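PDB 7D6V: succinate dehydrogenase subunit A from Mycolicibacterium smegmatis, which probably oxidises succinate to fumarate as the FAD-carrying subunit of succinate dehydrogenase, passing the electrons on toward quinone. Local coordinates for residues 463-466 / 467-471; 537-540 / 541-544. All coordinates share one frame; numbering follows the deposited sequence.

In the fold
Contacts 1 and 2 are each a local turn-to-turn contact within a helix: contact 1 lies at the end of helix 458-469 and runs on into a short 3-10 segment, while contact 2 lies within helix 532-556. Their centres are 13 Å apart, and the two helices touch there. Leu467 CD2 of contact 1 packs on Arg541 NH1 of contact 2 at 3.4 Å, and Pro471 CB reaches Ala537 CB at 4.3 Å. Contact 2 is the closer to the bound FAD. The side chain of Asp539 is about 6 Å from the cofactor, whereas that of Val468 is about 11 Å away, on a helix nearer the outside of the chain.

Contact 1. Residues 463-466 / 467-471; sequences DATR and LVLAP
The flat peptide group of Thr465 has its carbonyl oxygen surrounded by the following turn of helix 458-469: Leu469 N donates to Thr465 O at 2.9 Å, Leu469 CB borders it, and Val468 CG2 lies beside the same oxygen, 3.2 Å from Thr465 O. The other flat groups, the carboxylate of Asp463 and the guanidinium of Arg466, form a salt bridge in which Arg466 NH1 lies 3.1 Å from Asp463 OD1. The nitrogen comes from above the carboxylate plane, 51° out of it, and the oxygen in turn sits 25° off the guanidinium plane, so this is a single oblique contact, not a flat two-pronged pairing. The two preceding bonds of the same i to i+4 series are Leu467 N to Asp463 O, 2.9 Å, and Val468 N to Ala464 O, 3.0 Å. Leu469 N is also weakly bonded to Arg466 O, a tightening of the turn just before the 3-10 segment. Pro471 suits this end, having no N-H to give to a further helical bond.

With CG swung away from its own amide (chi1 -164°), Leu467 extends toward helix 532-556. Thr465 and Leu469 lie on the side covered by Phe197. The chemistry thus divides the helix: the Asp463-Arg466 pair lies toward solvent, while Ala464 and Val468 are buried against the fold, and Thr465 meets its polar need by bonding back through OG1 to Val461 O.

Contact 2. Residues 537-540 / 541-544; sequences AIDM and RNML
Helix 532-556 belongs to the C-terminal region of the fumarate reductase/succinate dehydrogenase flavoprotein family, and in its middle Met540 packs on the next turn through Met543 and Leu544. Met540 SD lies 3.9 Å from Met543 CE, while its own methyl, Met540 CE, comes to 4.1 Å from Leu544 CG. Bends at chi2 (-54°) and chi3 (-78°) of Met540 fold its thioether forward along the helix, and the side chains cross obliquely. Flexible, unbranched methionines suit such a place, since each can shape itself to its neighbours: His485 and Leu488 of helix 481-495 lie against both, and Leu515 of helix 502-518 against Leu544.

The backbone beneath is alpha-helical, with regular bonds at Met543 and Leu544: Met543 N donates to Asp539 O at 3.0 Å and Leu544 N to Met540 O at 2.9 Å. Two residues before Met543, Arg541 N makes a weak i to i+3 bond to Ile538 O at 3.5 Å, while Ala537 O is 4.2 Å from that nitrogen.

Asp539, Arg541 and Asn542 carry the polar groups of this buried stretch of the flavoprotein fold. Asp539, whose side chain is about 6 Å from the bound FAD, turns its carboxylate toward Lys39, a long and weak ion pair, while its CB touches the end of Met543, 4.0 Å from Met543 CE. The amide of Asn542 has its oxygen, OD1, taken by Arg235. Arg541 lays its aliphatic stem over the preceding turn: CG stands between its own backbone N and carbonyl carbon (chi1 74°), which brings it to 3.3 Å from Ile538 O, before the chain bends and carries NH2 to a weak hydrogen bond with Pro590 O.

Contact 1. Residues 463-466 / 467-471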
loop_
_atom_site.group_PDB
_atom_site.type_symbol
_atom_site.label_atom_id
_atom_site.label_comp_id
_atom_site.label_asym_id
_atom_site.label_seq_id
_atom_site.Cartn_x
_atom_site.Cartn_y
_atom_site.Cartn_z
ATOM N N ASP A 463 -15.312 -36.844 1.592
ATOM C CA ASP A 463 -13.900 -37.088 1.866
ATOM C C ASP A 463 -13.166 -35.791 2.183
ATOM O O ASP A 463 -12.369 -35.734 3.128
ATOM C CB ASP A 463 -13.251 -37.789 0.676
ATOM C CG ASP A 463 -13.444 -39.287 0.707
ATOM O OD1 ASP A 463 -13.363 -39.875 1.806
ATOM O OD2 ASP A 463 -13.677 -39.878 -0.368
ATOM N N ALA A 464 -13.421 -34.739 1.402
ATOM C CA ALA A 464 -12.764 -33.460 1.651
ATOM C C ALA A 464 -13.179 -32.876 2.996
ATOM O O ALA A 464 -12.348 -32.318 3.725
ATOM C CB ALA A 464 -13.073 -32.484 0.519
ATOM N N THR A 465 -14.464 -32.990 3.338
ATOM C CA THR A 465 -14.942 -32.515 4.632
ATOM C C THR A 465 -14.258 -33.256 5.774
ATOM O O THR A 465 -13.815 -32.644 6.755
ATOM C CB THR A 465 -16.457 -32.685 4.713
ATOM O OG1 THR A 465 -17.063 -32.110 3.552
ATOM C CG2 THR A 465 -17.007 -32.008 5.945
ATOM N N ARG A 466 -14.162 -34.581 5.659
ATOM C CA ARG A 466 -13.494 -35.372 6.685
ATOM C C ARG A 466 -12.038 -34.960 6.825
ATOM O O ARG A 466 -11.526 -34.812 7.942
ATOM C CB ARG A 466 -13.597 -36.853 6.332
ATOM C CG ARG A 466 -14.489 -37.656 7.245
ATOM C CD ARG A 466 -14.149 -39.131 7.162
ATOM N NE ARG A 466 -14.343 -39.661 5.813
ATOM C CZ ARG A 466 -15.525 -39.828 5.224
ATOM N NH1 ARG A 466 -15.584 -40.316 3.994
ATOM N NH2 ARG A 466 -16.647 -39.514 5.859
ATOM N N LEU A 467 -11.358 -34.757 5.695
ATOM C CA LEU A 467 -9.951 -34.384 5.730
ATOM C C LEU A 467 -9.749 -33.034 6.403
ATOM O O LEU A 467 -8.833 -32.872 7.216
ATOM C CB LEU A 467 -9.383 -34.377 4.311
ATOM C CG LEU A 467 -7.863 -34.372 4.155
ATOM C CD1 LEU A 467 -7.462 -35.179 2.934
ATOM C CD2 LEU A 467 -7.331 -32.953 4.058
ATOM N N VAL A 468 -10.590 -32.048 6.083
ATOM C CA VAL A 468 -10.396 -30.732 6.686
ATOM C C VAL A 468 -10.871 -30.679 8.132
ATOM O O VAL A 468 -10.441 -29.793 8.878
ATOM C CB VAL A 468 -11.088 -29.619 5.881
ATOM C CG1 VAL A 468 -10.543 -29.573 4.471
ATOM C CG2 VAL A 468 -12.591 -29.807 5.877
ATOM N N LEU A 469 -11.742 -31.595 8.554
ATOM C CA LEU A 469 -12.174 -31.633 9.944
ATOM C C LEU A 469 -11.316 -32.539 10.819
ATOM O O LEU A 469 -11.483 -32.525 12.042
ATOM C CB LEU A 469 -13.633 -32.085 10.032
ATOM C CG LEU A 469 -14.700 -31.047 9.689
ATOM C CD1 LEU A 469 -16.070 -31.551 10.086
ATOM C CD2 LEU A 469 -14.402 -29.724 10.365
ATOM N N ALA A 470 -10.417 -33.322 10.225
ATOM C CA ALA A 470 -9.590 -34.239 11.008
ATOM C C ALA A 470 -8.761 -33.575 12.108
ATOM O O ALA A 470 -8.661 -34.167 13.197
ATOM C CB ALA A 470 -8.686 -35.041 10.063
ATOM N N PRO A 471 -8.136 -32.406 11.915
ATOM C CA PRO A 471 -7.302 -31.841 12.990
ATOM C C PRO A 471 -8.050 -31.443 14.255
ATOM O O PRO A 471 -7.410 -30.952 15.189
ATOM C CB PRO A 471 -6.668 -30.603 12.330
ATOM C CG PRO A 471 -7.437 -30.371 11.089
ATOM C CD PRO A 471 -7.896 -31.706 10.644
#

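Contact 2. Residues 537-540 / 541-544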
loop_
_atom_site.group_PDB
_atom_site.type_symbol
_atom_site.label_atom_id
_atom_site.label_comp_id
_atom_site.label_asym_id
_atom_site.label_seq_id
_atom_site.Cartn_x
_atom_site.Cartn_y
_atom_site.Cartn_z
ATOM N N ALA A 537 -2.776 -25.703 10.198
ATOM C CA ALA A 537 -2.790 -27.159 10.121
ATOM C C ALA A 537 -3.217 -27.633 8.740
ATOM O O ALA A 537 -2.721 -28.651 8.243
ATOM C CB ALA A 537 -3.713 -27.732 11.192
ATOM N N ILE A 538 -4.147 -26.917 8.108
ATOM C CA ILE A 538 -4.557 -27.284 6.757
ATOM C C ILE A 538 -3.448 -26.983 5.751
ATOM O O ILE A 538 -3.159 -27.797 4.869
ATOM C CB ILE A 538 -5.872 -26.576 6.386
ATOM C CG1 ILE A 538 -7.011 -27.076 7.270
ATOM C CG2 ILE A 538 -6.214 -26.805 4.926
ATOM C CD1 ILE A 538 -8.234 -26.196 7.223
ATOM N N ASP A 539 -2.813 -25.812 5.866
ATOM C CA ASP A 539 -1.743 -25.432 4.943
ATOM C C ASP A 539 -0.516 -26.330 5.052
ATOM O O ASP A 539 0.257 -26.431 4.087
ATOM C CB ASP A 539 -1.318 -23.984 5.190
ATOM C CG ASP A 539 -2.406 -22.988 4.856
ATOM O OD1 ASP A 539 -3.111 -23.186 3.844
ATOM O OD2 ASP A 539 -2.545 -21.994 5.598
ATOM N N MET A 540 -0.308 -26.958 6.211
ATOM C CA MET A 540 0.911 -27.726 6.426
ATOM C C MET A 540 1.018 -28.916 5.481
ATOM O O MET A 540 2.129 -29.312 5.120
ATOM C CB MET A 540 0.982 -28.192 7.878
ATOM C CG MET A 540 1.820 -27.297 8.779
ATOM S SD MET A 540 3.484 -27.019 8.154
ATOM C CE MET A 540 4.269 -28.558 8.616
ATOM N N ARG A 541 -0.108 -29.497 5.058
ATOM C CA ARG A 541 -0.031 -30.645 4.157
ATOM C C ARG A 541 0.462 -30.231 2.772
ATOM O O ARG A 541 1.304 -30.916 2.170
ATOM C CB ARG A 541 -1.390 -31.352 4.090
ATOM C CG ARG A 541 -2.469 -30.641 3.292
ATOM C CD ARG A 541 -3.823 -31.311 3.445
ATOM N NE ARG A 541 -3.941 -32.543 2.670
ATOM C CZ ARG A 541 -4.829 -32.733 1.699
ATOM N NH1 ARG A 541 -5.680 -31.771 1.377
ATOM N NH2 ARG A 541 -4.869 -33.887 1.052
ATOM N N ASN A 542 -0.019 -29.091 2.268
ATOM C CA ASN A 542 0.498 -28.556 1.016
ATOM C C ASN A 542 1.970 -28.204 1.144
ATOM O O ASN A 542 2.765 -28.472 0.234
ATOM C CB ASN A 542 -0.304 -27.327 0.598
ATOM C CG ASN A 542 -1.793 -27.566 0.634
ATOM O OD1 ASN A 542 -2.270 -28.630 0.248
ATOM N ND2 ASN A 542 -2.538 -26.576 1.101
ATOM N N MET A 543 2.351 -27.597 2.271
ATOM C CA MET A 543 3.753 -27.239 2.461
ATOM C C MET A 543 4.643 -28.476 2.481
ATOM O O MET A 543 5.728 -28.475 1.890
ATOM C CB MET A 543 3.921 -26.420 3.739
ATOM C CG MET A 543 3.758 -24.929 3.520
ATOM S SD MET A 543 4.167 -23.927 4.955
ATOM C CE MET A 543 2.626 -23.980 5.859
ATOM N N LEU A 544 4.196 -29.546 3.141
ATOM C CA LEU A 544 4.983 -30.774 3.190
ATOM C C LEU A 544 5.126 -31.401 1.809
ATOM O O LEU A 544 6.218 -31.850 1.435
ATOM C CB LEU A 544 4.348 -31.765 4.163
ATOM C CG LEU A 544 4.479 -31.457 5.656
ATOM C CD1 LEU A 544 3.563 -32.354 6.472
ATOM C CD2 LEU A 544 5.916 -31.604 6.113
#